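Thiosulfate sulfurtransferase YnjE (Escherichia coli, PDB 2WLR) catalyses the transfer of sulfur from thiosulfate to cyanide, giving thiocyanate and sulfite, as a periplasmic, monomeric enzyme built of rhodanese domains. Local coordinates at residues A7-L12 with I103-D108; A22-P27 with A80-D85; S54-M59 with D89-R94. All blocks are in the same frame, centred on the assembly; numbering follows the deposited sequence.

Contact 1: A7-L12 with I103-D108; sequences AKPLTL and ISILSD
L10 is held to segment 103-108 through its backbone: L10 N donates to I105 O at 3.1 Å, and L10 O accepts from S107 N at 2.8 Å. Nearer the N-terminus, A7 N binds I103 O, and a water accepts from I105 N while donating to A7 O, bridging a gap in the direct pairing.

Two side chains add polar bonds. S104 OG, anti to its own carbonyl carbon (chi1 -61°), donates to K8 O at 2.8 Å; the short hydroxyl suits a site where a carbonyl passes close by. D108 receives L12 N on the syn side of OD1 at 2.9 Å, 27° out of the carboxylate plane, while its OD2 forms a salt bridge with R115. L12 opens helix 12-17 just after the N-cap residue T11, so D108 accepts an amide at the start of that helix, where a negative charge is probably favoured by the helix dipole.

Apolar contact is lighter. The P9 ring lays CB against I105 CG2 at 3.6 Å, and L106 CD1 packs beside the backbone at L12 N; the L106 side chain also packs on A80 and Y82 of strand 79-82.

Most of the grip is thus made by backbone groups, one serine hydroxyl and one carboxylate: an irregular N-terminal segment is fastened along edge strand 103-105 with a single bridge, L10 to L106, in place of a regular added strand.

Contact 2: A22-P27 with A80-D85; sequences AIDTRP and ALYGND
A22 enters beside A80 as a parallel neighbour, its CB at the edge of the Y82 ring, 4.3 Å from CE1; a small methyl suits the face it shares with A80 and Y82, where L15 of helix 12-17 also packs. I23 binds both ways along the partner strand, its N to A80 O and its O to Y82 N, while its branched side chain lies alongside L81 on the other face, CB 3.7 Å from CD2.

D24 sets its CA over the face of the Y82 ring, 3.9 Å from the ring centroid, a CH-pi contact. D24 CG stands anti to the backbone N (chi1 -171°), close to Y82 OH, which gives OD2 a weak bond; its stronger partner is E45 N. R26 grips this carboxylate side-on: NE meets OD1 at 2.9 Å and NH2 meets OD2 at 2.8 Å, both in the guanidinium plane, and R26 N closes an Asx turn on OD1. G43 and Q36 take further N-H groups of R26, so this buried charge is well satisfied.

T25 ends the pairing at Y82 O: the hydroxyl adds a second donor to the backbone N, OG1 lying 2.7 Å away, above the carbonyl plane. G83 follows with phi/psi of 130/-162°, a conformation that calls for glycine.

Strands 21-24 and 79-82 are the inner pair of a parallel sheet ordered 49-50, 21-24, 79-82, 103-105, consistent with the rhodanese alpha/beta fold.

Contact 3: S54-M59 with D89-R94; sequences SWLDKM and DAVKTR
L56 and V91 are the residues whose CA atoms come nearest, 7.7 Å apart, a spacing that side chains must bridge. Segment 89-94 belongs to helix 85-97, which follows strand 79-82 in the alpha/beta fold of the rhodanese domain; segment 54-59 is a helix-like turn on the way from strand 49-50 to helix 61-70, with helical backbone angles at 54-57 but no regular helix hydrogen-bond pattern.

L56 supplies the apolar part. Its CG stands anti to the carbonyl carbon (chi1 -66°), and CD1 rests on the helix backbone, 3.7 Å from A90 O, and touches A90 CB at 4.1 Å and V91 CG2 at 4.0 Å. The other methyl, CD2, lies over one face of the R94 guanidinium and 4.0 Å from R94 CG, the two side chains passing one another with opposite headings. A branched aliphatic residue suits this place, since one methyl can meet the helix surface while the other rests on the arginine.

R94 is kinked at CD and NE (chi2 -68°, chi3 -63°), and its guanidinium turns to the carbonyl oxygens of the turn, where its several N-H groups can serve two acceptors. M59, a selenomethionine, directs its side chain to L64 and W67 of helix 61-70 while its O accepts from R94 NH2 at 2.8 Å and, weakly, from NH1. L56 O is gripped from opposite faces of its carbonyl plane, by M59 N within the turn and by R94 NH1 at 2.9 Å.

How the contacts relate
The three contacts lie in one rhodanese domain, whose parallel sheet runs 49-50, 21-24, 79-82, 103-105. Contact 2 is the buried one, joining the two inner strands; contacts 1 and 3 are only partly buried. Contact 1 adds the N-terminal segment to edge strand 103-105, which in turn binds strand 79-82 of contact 2 through S104 O to L81 N and L106 N to L81 O. Contact 3 lies on helix 85-97 beside contact 2, where V91 CG2 packs 3.7 Å from T25 CG2. Chemistry follows place: strand pairing with a buried ion pair inside, amide, hydroxyl and water bonds at the sheet edge, and arginine-to-carbonyl bonds beside leucine packing on the helix.

Contact 1: A7-L12 with I103-D108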
ATOM      1  N   ALA A   7      27.756   4.287 -20.077  1.00 30.81           N
ATOM      2  CA  ALA A   7      29.048   3.631 -19.843  1.00 29.59           C
ATOM      3  C   ALA A   7      28.984   2.186 -20.361  1.00 28.41           C
ATOM      4  O   ALA A   7      27.986   1.796 -20.975  1.00 28.63           O
ATOM      5  CB  ALA A   7      29.386   3.656 -18.367  1.00 29.72           C
ATOM      6  N   LYS A   8      30.025   1.383 -20.127  1.00 27.16           N
ATOM      7  CA  LYS A   8      30.050   0.043 -20.725  1.00 25.86           C
ATOM      8  C   LYS A   8      28.975  -0.874 -20.076  1.00 23.77           C
ATOM      9  O   LYS A   8      28.801  -0.845 -18.849  1.00 22.15           O
ATOM     10  CB  LYS A   8      31.460  -0.578 -20.681  1.00 26.84           C
ATOM     11  CG  LYS A   8      31.870  -1.214 -19.377  1.00 29.39           C
ATOM     12  CD  LYS A   8      32.976  -2.267 -19.568  1.00 32.37           C
ATOM     13  CE  LYS A   8      32.723  -3.472 -18.653  1.00 33.84           C
ATOM     14  NZ  LYS A   8      31.616  -4.373 -19.150  1.00 34.51           N
ATOM     15  N   PRO A   9      28.244  -1.654 -20.894  1.00 22.07           N
ATOM     16  CA  PRO A   9      27.189  -2.523 -20.331  1.00 21.10           C
ATOM     17  C   PRO A   9      27.733  -3.537 -19.329  1.00 20.22           C
ATOM     18  O   PRO A   9      28.885  -3.965 -19.437  1.00 20.53           O
ATOM     19  CB  PRO A   9      26.625  -3.258 -21.547  1.00 21.55           C
ATOM     20  CG  PRO A   9      27.129  -2.508 -22.762  1.00 22.12           C
ATOM     21  CD  PRO A   9      28.351  -1.783 -22.359  1.00 22.48           C
ATOM     22  N   LEU A  10      26.914  -3.884 -18.342  1.00 18.11           N
ATOM     23  CA  LEU A  10      27.310  -4.802 -17.278  1.00 18.29           C
ATOM     24  C   LEU A  10      26.268  -5.887 -17.143  1.00 15.91           C
ATOM     25  O   LEU A  10      25.065  -5.597 -17.228  1.00 15.54           O
ATOM     26  CB  LEU A  10      27.397  -4.051 -15.939  1.00 19.10           C
ATOM     27  CG  LEU A  10      28.521  -3.025 -15.732  1.00 21.99           C
ATOM     28  CD1 LEU A  10      28.222  -2.165 -14.516  1.00 23.08           C
ATOM     29  CD2 LEU A  10      29.879  -3.686 -15.596  1.00 24.23           C
ATOM     30  N   THR A  11      26.695  -7.135 -16.953  1.00 14.52           N
ATOM     31  CA  THR A  11      25.766  -8.184 -16.551  1.00 14.68           C
ATOM     32  C   THR A  11      25.517  -8.047 -15.063  1.00 14.17           C
ATOM     33  O   THR A  11      26.255  -7.329 -14.360  1.00 12.94           O
ATOM     34  CB  THR A  11      26.324  -9.569 -16.817  1.00 13.06           C
ATOM     35  OG1 THR A  11      27.516  -9.744 -16.021  1.00 14.40           O
ATOM     36  CG2 THR A  11      26.601  -9.751 -18.300  1.00 16.57           C
ATOM     37  N   LEU A  12      24.492  -8.726 -14.558  1.00 13.63           N
ATOM     38  CA  LEU A  12      24.219  -8.698 -13.145  1.00 13.75           C
ATOM     39  C   LEU A  12      25.427  -9.190 -12.352  1.00 14.21           C
ATOM     40  O   LEU A  12      25.749  -8.631 -11.328  1.00 13.45           O
ATOM     41  CB  LEU A  12      22.975  -9.506 -12.774  1.00 13.91           C
ATOM     42  CG  LEU A  12      22.481  -9.369 -11.323  1.00 14.28           C
ATOM     43  CD1 LEU A  12      22.066  -7.939 -11.031  1.00 17.09           C
ATOM     44  CD2 LEU A  12      21.358 -10.366 -11.036  1.00 16.30           C
ATOM     45  N   ILE A 103      26.911   5.253 -15.279  1.00 16.05           N
ATOM     46  CA  ILE A 103      25.556   4.786 -15.612  1.00 16.52           C
ATOM     47  C   ILE A 103      25.617   3.922 -16.848  1.00 16.87           C
ATOM     48  O   ILE A 103      25.977   4.383 -17.929  1.00 17.76           O
ATOM     49  CB  ILE A 103      24.600   5.960 -15.870  1.00 16.25           C
ATOM     50  CG1 ILE A 103      24.565   6.906 -14.671  1.00 17.66           C
ATOM     51  CG2 ILE A 103      23.148   5.462 -16.172  1.00 14.89           C
ATOM     52  CD1 ILE A 103      23.789   8.166 -14.926  1.00 19.46           C
ATOM     53  N   SER A 104      25.283   2.643 -16.675  1.00 16.87           N
ATOM     54  CA  SER A 104      25.312   1.635 -17.743  1.00 16.97           C
ATOM     55  C   SER A 104      23.927   1.020 -17.940  1.00 16.52           C
ATOM     56  O   SER A 104      23.002   1.320 -17.180  1.00 15.09           O
ATOM     57  CB  SER A 104      26.243   0.500 -17.337  1.00 17.47           C
ATOM     58  OG  SER A 104      27.567   0.954 -17.130  1.00 19.57           O
ATOM     59  N   ILE A 105      23.802   0.177 -18.952  1.00 16.07           N
ATOM     60  CA  ILE A 105      22.646  -0.710 -19.091  1.00 16.12           C
ATOM     61  C   ILE A 105      22.974  -2.056 -18.436  1.00 14.89           C
ATOM     62  O   ILE A 105      24.134  -2.508 -18.449  1.00 14.41           O
ATOM     63  CB  ILE A 105      22.285  -0.899 -20.564  1.00 16.86           C
ATOM     64  CG1 ILE A 105      20.920  -1.530 -20.717  1.00 20.28           C
ATOM     65  CG2 ILE A 105      23.317  -1.763 -21.276  1.00 21.22           C
ATOM     66  CD1 ILE A 105      20.310  -1.253 -22.052  1.00 25.53           C
ATOM     67  N   LEU A 106      21.973  -2.672 -17.808  1.00 12.74           N
ATOM     68  CA  LEU A 106      22.116  -4.014 -17.261  1.00 12.01           C
ATOM     69  C   LEU A 106      21.825  -4.958 -18.417  1.00 12.68           C
ATOM     70  O   LEU A 106      20.663  -5.102 -18.829  1.00 12.98           O
ATOM     71  CB  LEU A 106      21.191  -4.237 -16.060  1.00 11.57           C
ATOM     72  CG  LEU A 106      21.314  -5.602 -15.381  1.00 13.04           C
ATOM     73  CD1 LEU A 106      22.661  -5.823 -14.798  1.00 15.36           C
ATOM     74  CD2 LEU A 106      20.241  -5.712 -14.281  1.00 13.71           C
ATOM     75  N   SER A 107      22.884  -5.538 -18.995  1.00 14.23           N
ATOM     76  CA  SER A 107      22.780  -6.176 -20.309  1.00 15.38           C
ATOM     77  C   SER A 107      21.909  -7.410 -20.316  1.00 15.60           C
ATOM     78  O   SER A 107      21.181  -7.628 -21.282  1.00 17.26           O
ATOM     79  CB  SER A 107      24.154  -6.532 -20.895  1.00 16.27           C
ATOM     80  OG  SER A 107      24.910  -7.299 -20.002  1.00 18.87           O
ATOM     81  N   ASP A 108      21.932  -8.163 -19.223  1.00 14.80           N
ATOM     82  CA  ASP A 108      21.173  -9.413 -19.125  1.00 13.86           C
ATOM     83  C   ASP A 108      19.884  -9.269 -18.304  1.00 12.67           C
ATOM     84  O   ASP A 108      19.304 -10.260 -17.894  1.00 11.45           O
ATOM     85  CB  ASP A 108      22.051 -10.596 -18.625  1.00 13.73           C
ATOM     86  CG  ASP A 108      22.530 -10.446 -17.182  1.00 15.27           C
ATOM     87  OD1 ASP A 108      22.495  -9.312 -16.637  1.00 15.02           O
ATOM     88  OD2 ASP A 108      22.915 -11.476 -16.575  1.00 18.28           O
TER
HETATM   89  O   HOH W   1      25.704   0.417 -21.108  1.00 25.43           O

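Contact 2: A22-P27 with A80-D85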
ATOM      1  N   ALA A  22      21.453  -1.954  -9.422  1.00 10.97           N
ATOM      2  CA  ALA A  22      20.544  -1.991 -10.572  1.00  9.60           C
ATOM      3  C   ALA A  22      19.336  -1.077 -10.312  1.00  8.80           C
ATOM      4  O   ALA A  22      18.842  -0.979  -9.191  1.00  9.12           O
ATOM      5  CB  ALA A  22      20.101  -3.438 -10.851  1.00 10.38           C
ATOM      6  N   ILE A  23      18.859  -0.446 -11.390  1.00  8.84           N
ATOM      7  CA  ILE A  23      17.684   0.432 -11.301  1.00  7.75           C
ATOM      8  C   ILE A  23      16.679   0.029 -12.393  1.00  7.29           C
ATOM      9  O   ILE A  23      16.973   0.056 -13.583  1.00  8.16           O
ATOM     10  CB  ILE A  23      18.015   1.916 -11.475  1.00  8.61           C
ATOM     11  CG1 ILE A  23      19.031   2.343 -10.412  1.00 11.02           C
ATOM     12  CG2 ILE A  23      16.725   2.715 -11.431  1.00 10.85           C
ATOM     13  CD1 ILE A  23      19.439   3.823 -10.485  1.00 12.20           C
ATOM     14  N   ASP A  24      15.516  -0.400 -11.925  1.00  6.92           N
ATOM     15  CA  ASP A  24      14.385  -0.836 -12.737  1.00  6.16           C
ATOM     16  C   ASP A  24      13.577   0.410 -13.058  1.00  6.50           C
ATOM     17  O   ASP A  24      13.060   1.073 -12.153  1.00  5.83           O
ATOM     18  CB  ASP A  24      13.591  -1.830 -11.884  1.00  5.87           C
ATOM     19  CG  ASP A  24      12.502  -2.550 -12.625  1.00  6.95           C
ATOM     20  OD1 ASP A  24      11.886  -2.011 -13.540  1.00  8.63           O
ATOM     21  OD2 ASP A  24      12.233  -3.733 -12.258  1.00  7.44           O
ATOM     22  N   THR A  25      13.525   0.774 -14.329  1.00  6.83           N
ATOM     23  CA  THR A  25      12.867   1.991 -14.796  1.00  6.51           C
ATOM     24  C   THR A  25      11.398   1.823 -15.193  1.00  6.92           C
ATOM     25  O   THR A  25      10.766   2.764 -15.648  1.00  7.75           O
ATOM     26  CB  THR A  25      13.661   2.622 -15.953  1.00  7.55           C
ATOM     27  OG1 THR A  25      13.540   1.805 -17.112  1.00  8.55           O
ATOM     28  CG2 THR A  25      15.144   2.851 -15.555  1.00  7.85           C
ATOM     29  N   ARG A  26      10.848   0.637 -14.936  1.00  6.52           N
ATOM     30  CA  ARG A  26       9.464   0.357 -15.256  1.00  6.41           C
ATOM     31  C   ARG A  26       8.528   0.872 -14.150  1.00  6.49           C
ATOM     32  O   ARG A  26       8.962   1.104 -13.055  1.00  7.05           O
ATOM     33  CB  ARG A  26       9.286  -1.160 -15.337  1.00  6.94           C
ATOM     34  CG  ARG A  26      10.080  -1.806 -16.437  1.00  6.61           C
ATOM     35  CD  ARG A  26       9.913  -3.301 -16.463  1.00  6.83           C
ATOM     36  NE  ARG A  26      10.410  -3.869 -15.230  1.00  7.97           N
ATOM     37  CZ  ARG A  26      10.269  -5.147 -14.888  1.00  7.84           C
ATOM     38  NH1 ARG A  26       9.627  -5.999 -15.684  1.00  9.80           N
ATOM     39  NH2 ARG A  26      10.712  -5.567 -13.736  1.00  7.64           N
ATOM     40  N   PRO A  27       7.235   0.972 -14.431  1.00  6.91           N
ATOM     41  CA  PRO A  27       6.291   1.281 -13.355  1.00  7.26           C
ATOM     42  C   PRO A  27       6.361   0.235 -12.239  1.00  6.32           C
ATOM     43  O   PRO A  27       6.747  -0.922 -12.442  1.00  6.99           O
ATOM     44  CB  PRO A  27       4.930   1.240 -14.052  1.00  8.58           C
ATOM     45  CG  PRO A  27       5.233   1.560 -15.455  1.00  9.61           C
ATOM     46  CD  PRO A  27       6.563   0.946 -15.746  1.00  7.39           C
ATOM     47  N   ALA A  80      23.295   0.260 -13.080  1.00 11.93           N
ATOM     48  CA  ALA A  80      22.908  -0.387 -14.331  1.00 11.56           C
ATOM     49  C   ALA A  80      21.396  -0.335 -14.451  1.00 10.09           C
ATOM     50  O   ALA A  80      20.681  -0.858 -13.586  1.00 10.32           O
ATOM     51  CB  ALA A  80      23.373  -1.807 -14.366  1.00 12.04           C
ATOM     52  N   LEU A  81      20.919   0.308 -15.505  1.00  9.71           N
ATOM     53  CA  LEU A  81      19.495   0.525 -15.744  1.00  9.99           C
ATOM     54  C   LEU A  81      18.907  -0.563 -16.600  1.00  9.37           C
ATOM     55  O   LEU A  81      19.581  -1.158 -17.452  1.00  9.73           O
ATOM     56  CB  LEU A  81      19.266   1.848 -16.462  1.00 10.51           C
ATOM     57  CG  LEU A  81      19.942   3.095 -15.899  1.00 14.47           C
ATOM     58  CD1 LEU A  81      19.486   4.335 -16.623  1.00 15.27           C
ATOM     59  CD2 LEU A  81      19.737   3.244 -14.437  1.00 16.05           C
ATOM     60  N   TYR A  82      17.630  -0.848 -16.370  1.00  8.83           N
ATOM     61  CA  TYR A  82      16.887  -1.683 -17.291  1.00  8.12           C
ATOM     62  C   TYR A  82      15.443  -1.292 -17.424  1.00  8.25           C
ATOM     63  O   TYR A  82      14.911  -0.472 -16.655  1.00  7.58           O
ATOM     64  CB  TYR A  82      17.066  -3.166 -16.961  1.00  7.10           C
ATOM     65  CG  TYR A  82      16.430  -3.593 -15.650  1.00  7.46           C
ATOM     66  CD1 TYR A  82      17.136  -3.548 -14.462  1.00  6.87           C
ATOM     67  CD2 TYR A  82      15.163  -4.126 -15.623  1.00  8.25           C
ATOM     68  CE1 TYR A  82      16.565  -3.959 -13.254  1.00  7.52           C
ATOM     69  CE2 TYR A  82      14.580  -4.527 -14.435  1.00  6.91           C
ATOM     70  CZ  TYR A  82      15.284  -4.474 -13.249  1.00  7.23           C
ATOM     71  OH  TYR A  82      14.650  -4.895 -12.102  1.00  7.31           O
ATOM     72  N   GLY A  83      14.819  -1.837 -18.446  1.00  8.48           N
ATOM     73  CA  GLY A  83      13.480  -1.491 -18.836  1.00  9.28           C
ATOM     74  C   GLY A  83      13.399  -1.177 -20.305  1.00 10.75           C
ATOM     75  O   GLY A  83      14.282  -1.563 -21.068  1.00 11.30           O
ATOM     76  N   ASN A  84      12.338  -0.493 -20.710  1.00 11.03           N
ATOM     77  CA  ASN A  84      12.275  -0.107 -22.120  1.00 11.89           C
ATOM     78  C   ASN A  84      13.265   0.993 -22.463  1.00 12.15           C
ATOM     79  O   ASN A  84      13.695   1.751 -21.592  1.00 11.36           O
ATOM     80  CB  ASN A  84      10.878   0.183 -22.595  1.00 13.74           C
ATOM     81  CG  ASN A  84      10.313   1.424 -22.026  1.00 15.39           C
ATOM     82  OD1 ASN A  84      10.754   2.541 -22.368  1.00 18.07           O
ATOM     83  ND2 ASN A  84       9.299   1.277 -21.196  1.00 21.30           N
ATOM     84  N   ASP A  85      13.678   1.023 -23.728  1.00 12.54           N
ATOM     85  CA  ASP A  85      14.757   1.901 -24.135  1.00 13.88           C
ATOM     86  C   ASP A  85      14.472   3.365 -23.851  1.00 13.26           C
ATOM     87  O   ASP A  85      15.343   4.108 -23.438  1.00 13.75           O
ATOM     88  CB  ASP A  85      15.073   1.748 -25.632  1.00 14.43           C
ATOM     89  CG  ASP A  85      15.735   0.463 -25.969  1.00 19.58           C
ATOM     90  OD1 ASP A  85      16.041  -0.337 -25.059  1.00 21.73           O
ATOM     91  OD2 ASP A  85      15.985   0.276 -27.195  1.00 24.75           O
TER
HETATM   92  O   HOH W   2      11.032   0.762 -18.386  1.00 12.17           O

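Contact 3: S54-M59 with D89-R94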
ATOM      1  N   SER A  54       8.128   7.162 -15.592  1.00  9.69           N
ATOM      2  CA  SER A  54       6.839   7.852 -15.471  1.00 10.97           C
ATOM      3  C   SER A  54       6.718   8.744 -14.245  1.00 10.59           C
ATOM      4  O   SER A  54       5.806   9.563 -14.187  1.00 14.40           O
ATOM      5  CB  SER A  54       5.698   6.838 -15.466  1.00 11.20           C
ATOM      6  OG  SER A  54       5.746   6.007 -14.324  1.00 13.29           O
ATOM      7  N   TRP A  55       7.620   8.605 -13.274  1.00 10.43           N
ATOM      8  CA  TRP A  55       7.598   9.492 -12.121  1.00  9.99           C
ATOM      9  C   TRP A  55       8.363  10.771 -12.297  1.00 11.08           C
ATOM     10  O   TRP A  55       8.177  11.698 -11.509  1.00 11.45           O
ATOM     11  CB  TRP A  55       8.241   8.825 -10.904  1.00  9.50           C
ATOM     12  CG  TRP A  55       7.680   7.512 -10.482  1.00  9.15           C
ATOM     13  CD1 TRP A  55       6.471   6.998 -10.786  1.00 10.24           C
ATOM     14  CD2 TRP A  55       8.317   6.576  -9.619  1.00  9.32           C
ATOM     15  NE1 TRP A  55       6.330   5.752 -10.199  1.00 11.14           N
ATOM     16  CE2 TRP A  55       7.442   5.496  -9.444  1.00 10.47           C
ATOM     17  CE3 TRP A  55       9.542   6.559  -8.968  1.00  9.60           C
ATOM     18  CZ2 TRP A  55       7.816   4.360  -8.697  1.00 10.20           C
ATOM     19  CZ3 TRP A  55       9.880   5.477  -8.216  1.00 10.26           C
ATOM     20  CH2 TRP A  55       9.019   4.392  -8.091  1.00 10.13           C
ATOM     21  N   LEU A  56       9.254  10.817 -13.278  1.00 11.30           N
ATOM     22  CA  LEU A  56      10.248  11.893 -13.355  1.00 11.51           C
ATOM     23  C   LEU A  56       9.667  13.300 -13.464  1.00 12.37           C
ATOM     24  O   LEU A  56      10.221  14.204 -12.866  1.00 13.28           O
ATOM     25  CB  LEU A  56      11.230  11.650 -14.492  1.00 12.52           C
ATOM     26  CG  LEU A  56      12.125  10.427 -14.301  1.00 11.59           C
ATOM     27  CD1 LEU A  56      12.866  10.145 -15.608  1.00 14.22           C
ATOM     28  CD2 LEU A  56      13.084  10.590 -13.111  1.00 10.83           C
ATOM     29  N   ASP A  57       8.552  13.434 -14.179  1.00 13.26           N
ATOM     30  CA  ASP A  57       7.871  14.737 -14.339  1.00 14.91           C
ATOM     31  C   ASP A  57       7.201  15.198 -13.052  1.00 15.15           C
ATOM     32  O   ASP A  57       6.677  16.322 -12.987  1.00 15.82           O
ATOM     33  CB  ASP A  57       6.860  14.691 -15.505  1.00 16.40           C
ATOM     34  CG  ASP A  57       5.671  13.777 -15.255  1.00 20.66           C
ATOM     35  OD1 ASP A  57       5.618  13.056 -14.241  1.00 26.28           O
ATOM     36  OD2 ASP A  57       4.747  13.770 -16.115  1.00 29.82           O
ATOM     37  N   LYS A  58       7.210  14.346 -12.027  1.00 13.92           N
ATOM     38  CA  LYS A  58       6.691  14.698 -10.711  1.00 14.23           C
ATOM     39  C   LYS A  58       7.760  14.641  -9.635  1.00 13.96           C
ATOM     40  O   LYS A  58       7.449  14.591  -8.435  1.00 15.82           O
ATOM     41  CB  LYS A  58       5.538  13.776 -10.314  1.00 14.83           C
ATOM     42  CG  LYS A  58       4.304  13.965 -11.195  1.00 17.72           C
ATOM     43  CD  LYS A  58       3.232  12.914 -10.926  1.00 22.35           C
ATOM     44  CE  LYS A  58       3.660  11.492 -11.313  1.00 23.88           C
ATOM     45  NZ  LYS A  58       3.827  11.298 -12.780  1.00 24.89           N
HETATM   46  N   MSE A  59       9.015  14.604 -10.045  1.00 12.04           N
HETATM   47  CA  MSE A  59      10.124  14.634  -9.113  1.00 12.24           C
HETATM   48  C   MSE A  59      11.011  15.811  -9.420  1.00 11.79           C
HETATM   49  O   MSE A  59      11.616  15.879 -10.492  1.00 11.63           O
HETATM   50  CB  MSE A  59      10.975  13.382  -9.255  1.00 12.43           C
HETATM   51  CG  MSE A  59      10.317  12.121  -8.750  1.00 11.23           C
HETATM   52 SE   MSE A  59      11.331  10.493  -8.978  1.00 13.66          SE
HETATM   53  CE  MSE A  59      12.630  10.661  -7.670  1.00  9.74           C
ATOM     54  N   ASP A  89      16.552   5.728 -21.200  1.00 11.72           N
ATOM     55  CA  ASP A  89      17.183   6.983 -21.628  1.00 12.27           C
ATOM     56  C   ASP A  89      16.742   8.161 -20.753  1.00 12.41           C
ATOM     57  O   ASP A  89      17.558   9.015 -20.376  1.00 12.08           O
ATOM     58  CB  ASP A  89      16.826   7.264 -23.094  1.00 12.92           C
ATOM     59  CG  ASP A  89      17.499   8.513 -23.628  1.00 17.21           C
ATOM     60  OD1 ASP A  89      18.711   8.447 -23.896  1.00 22.31           O
ATOM     61  OD2 ASP A  89      16.805   9.537 -23.752  1.00 22.45           O
ATOM     62  N   ALA A  90      15.457   8.226 -20.442  1.00 11.41           N
ATOM     63  CA  ALA A  90      14.902   9.316 -19.631  1.00 11.73           C
ATOM     64  C   ALA A  90      15.526   9.329 -18.241  1.00 11.36           C
ATOM     65  O   ALA A  90      15.939  10.366 -17.703  1.00 11.37           O
ATOM     66  CB  ALA A  90      13.396   9.169 -19.511  1.00 12.79           C
ATOM     67  N   VAL A  91      15.573   8.161 -17.616  1.00 10.49           N
ATOM     68  CA  VAL A  91      16.189   8.022 -16.298  1.00 10.29           C
ATOM     69  C   VAL A  91      17.694   8.325 -16.355  1.00 10.76           C
ATOM     70  O   VAL A  91      18.214   9.020 -15.491  1.00 10.55           O
ATOM     71  CB  VAL A  91      15.894   6.616 -15.693  1.00  9.64           C
ATOM     72  CG1 VAL A  91      16.707   6.382 -14.437  1.00  9.92           C
ATOM     73  CG2 VAL A  91      14.391   6.491 -15.443  1.00 10.38           C
ATOM     74  N   LYS A  92      18.381   7.807 -17.378  1.00 11.59           N
ATOM     75  CA  LYS A  92      19.820   8.069 -17.541  1.00 11.74           C
ATOM     76  C   LYS A  92      20.070   9.583 -17.516  1.00 11.95           C
ATOM     77  O   LYS A  92      20.959  10.060 -16.826  1.00 13.14           O
ATOM     78  CB  LYS A  92      20.341   7.482 -18.844  1.00 13.23           C
ATOM     79  CG  LYS A  92      21.787   7.850 -19.160  1.00 14.57           C
ATOM     80  CD  LYS A  92      22.076   7.850 -20.662  1.00 18.15           C
ATOM     81  CE  LYS A  92      21.457   9.085 -21.340  1.00 21.06           C
ATOM     82  NZ  LYS A  92      21.761   9.154 -22.799  1.00 23.70           N
ATOM     83  N   THR A  93      19.240  10.319 -18.226  1.00 12.94           N
ATOM     84  CA  THR A  93      19.463  11.754 -18.403  1.00 13.81           C
ATOM     85  C   THR A  93      19.286  12.485 -17.079  1.00 13.82           C
ATOM     86  O   THR A  93      20.133  13.307 -16.707  1.00 14.04           O
ATOM     87  CB  THR A  93      18.549  12.278 -19.500  1.00 14.70           C
ATOM     88  OG1 THR A  93      18.897  11.628 -20.730  1.00 17.76           O
ATOM     89  CG2 THR A  93      18.694  13.787 -19.685  1.00 17.19           C
ATOM     90  N   ARG A  94      18.235  12.168 -16.325  1.00 12.19           N
ATOM     91  CA  ARG A  94      18.026  12.751 -15.010  1.00 12.16           C
ATOM     92  C   ARG A  94      19.137  12.370 -14.031  1.00 11.30           C
ATOM     93  O   ARG A  94      19.588  13.205 -13.233  1.00 12.87           O
ATOM     94  CB  ARG A  94      16.643  12.413 -14.421  1.00 11.66           C
ATOM     95  CG  ARG A  94      15.479  13.222 -15.017  1.00 13.73           C
ATOM     96  CD  ARG A  94      15.500  14.705 -14.658  1.00 12.40           C
ATOM     97  NE  ARG A  94      15.353  14.947 -13.241  1.00 11.95           N
ATOM     98  CZ  ARG A  94      14.213  14.998 -12.565  1.00  9.98           C
ATOM     99  NH1 ARG A  94      13.046  14.779 -13.151  1.00 11.85           N
ATOM    100  NH2 ARG A  94      14.255  15.262 -11.268  1.00 12.52           N
TER